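Local atomic coordinates of TetR family transcriptional regulator (Mycobacterium smegmatis, PDB entry 5XS9), a protein that probably binds DNA as a TetR-type transcriptional regulator and, as BioQ, is likely to control genes of biotin metabolism. Residues S105-I108 / T109-E113. Numbering follows the deposited sequence.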
loop_
_atom_site.group_PDB
_atom_site.type_symbol
_atom_site.label_atom_id
_atom_site.label_comp_id
_atom_site.label_asym_id
_atom_site.label_seq_id
_atom_site.Cartn_x
_atom_site.Cartn_y
_atom_site.Cartn_z
ATOM N N SER A 105 -1.673 10.264 -12.260
ATOM C CA SER A 105 -1.730 9.139 -13.216
ATOM C C SER A 105 -3.117 9.117 -13.851
ATOM O O SER A 105 -4.104 8.902 -13.179
ATOM C CB SER A 105 -1.469 7.789 -12.539
ATOM O OG SER A 105 -1.760 6.640 -13.366
ATOM N N VAL A 106 -3.146 9.269 -15.174
ATOM C CA VAL A 106 -4.359 9.157 -15.979
ATOM C C VAL A 106 -4.771 7.693 -16.124
ATOM O O VAL A 106 -5.947 7.371 -16.122
ATOM C CB VAL A 106 -4.111 9.816 -17.382
ATOM C CG1 VAL A 106 -5.267 9.561 -18.345
ATOM C CG2 VAL A 106 -3.912 11.319 -17.184
ATOM N N VAL A 107 -3.828 6.780 -16.267
ATOM C CA VAL A 107 -4.228 5.445 -16.487
ATOM C C VAL A 107 -4.916 4.840 -15.264
ATOM O O VAL A 107 -5.873 4.098 -15.395
ATOM C CB VAL A 107 -3.063 4.589 -16.979
ATOM C CG1 VAL A 107 -3.515 3.173 -17.194
ATOM C CG2 VAL A 107 -2.524 5.150 -18.325
ATOM N N ILE A 108 -4.413 5.100 -14.071
ATOM C CA ILE A 108 -5.063 4.496 -12.896
ATOM C C ILE A 108 -6.511 5.004 -12.767
ATOM O O ILE A 108 -7.407 4.250 -12.439
ATOM C CB ILE A 108 -4.213 4.738 -11.601
ATOM C CG1 ILE A 108 -4.691 3.789 -10.510
ATOM C CG2 ILE A 108 -4.288 6.174 -11.160
ATOM C CD1 ILE A 108 -4.218 2.375 -10.775
ATOM N N THR A 109 -6.749 6.268 -13.112
ATOM C CA THR A 109 -8.090 6.873 -13.087
ATOM C C THR A 109 -8.982 6.128 -14.109
ATOM O O THR A 109 -10.114 5.743 -13.804
ATOM C CB THR A 109 -7.994 8.364 -13.442
ATOM O OG1 THR A 109 -7.217 9.002 -12.444
ATOM C CG2 THR A 109 -9.385 9.039 -13.489
ATOM N N GLU A 110 -8.439 5.852 -15.293
ATOM C CA GLU A 110 -9.156 5.038 -16.250
ATOM C C GLU A 110 -9.472 3.618 -15.691
ATOM O O GLU A 110 -10.522 3.080 -15.964
ATOM C CB GLU A 110 -8.398 4.838 -17.565
ATOM C CG GLU A 110 -8.203 6.104 -18.366
ATOM C CD GLU A 110 -7.259 5.902 -19.564
ATOM O OE1 GLU A 110 -6.912 4.735 -19.910
ATOM O OE2 GLU A 110 -6.878 6.943 -20.152
ATOM N N ILE A 111 -8.533 2.999 -14.995
ATOM C CA ILE A 111 -8.783 1.650 -14.496
ATOM C C ILE A 111 -9.887 1.639 -13.449
ATOM O O ILE A 111 -10.726 0.755 -13.445
ATOM C CB ILE A 111 -7.454 0.984 -14.003
ATOM C CG1 ILE A 111 -6.589 0.624 -15.252
ATOM C CG2 ILE A 111 -7.784 -0.275 -13.187
ATOM C CD1 ILE A 111 -5.110 0.558 -14.916
ATOM N N VAL A 112 -9.881 2.630 -12.576
ATOM C CA VAL A 112 -10.905 2.780 -11.595
ATOM C C VAL A 112 -12.303 2.953 -12.219
ATOM O O VAL A 112 -13.250 2.282 -11.833
ATOM C CB VAL A 112 -10.597 4.028 -10.727
ATOM C CG1 VAL A 112 -11.811 4.549 -9.962
ATOM C CG2 VAL A 112 -9.468 3.730 -9.787
ATOM N N GLU A 113 -12.401 3.765 -13.272
ATOM C CA GLU A 113 -13.664 3.914 -13.986
ATOM C C GLU A 113 -14.036 2.587 -14.608
ATOM O O GLU A 113 -15.197 2.147 -14.590
ATOM C CB GLU A 113 -13.548 5.070 -15.036
ATOM C CG GLU A 113 -14.599 5.053 -16.140
ATOM C CD GLU A 113 -15.944 5.731 -15.797
ATOM O OE1 GLU A 113 -16.996 5.180 -16.209
ATOM O OE2 GLU A 113 -15.977 6.820 -15.166
HETATM O O HOH W 1 -6.229 11.152 -13.732
#
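S105-I108 and T109-E113 form the N-cap and first turns of helix 106-122, where a water bridges S105 and T109. The carbonyl S105 O accepts from this water at 3.1 Å, and the same water is hydrogen-bonded to T109 OG1 at 2.7 Å. With T109 OG1 beside its own backbone N (chi1 -63°), the hydroxyl faces back towards the helix start, where the water can link both oxygens. S105 is the N-cap: its OG accepts from I108 N at 3.1 Å, with a nearly straight N-H...O angle of 166°. D56 reinforces this end, since its carboxylate accepts from V106 N and V107 N and is also hydrogen-bonded to S105 OG; a carboxylate at this site would probably be stabilised by the helix dipole. Regular alpha-helical geometry follows at once, as E110 N donates to V106 O at 3.0 Å, I111 N to V107 O at 2.9 Å and V112 N to I108 O at 3.0 Å. Two i, i+4 side-chain pairs, V107/I111 and V106/E110, lie along this helix of the TetR-type C-terminal domain. On the buried side, V107 CG1 meets the CD1 end of I111 at 3.8 Å, the two side chains crossing at a slant. I111 also touches A62 and I137, while I108 packs on V96 and F100 of helix 92-101. On a more open side, the E110 chain, extended beyond CG, passes over V106 O and brings OE2 to 3.6 Å from V106 CG1, whereas its other carboxylate oxygen, OE1, forms a salt bridge with R63.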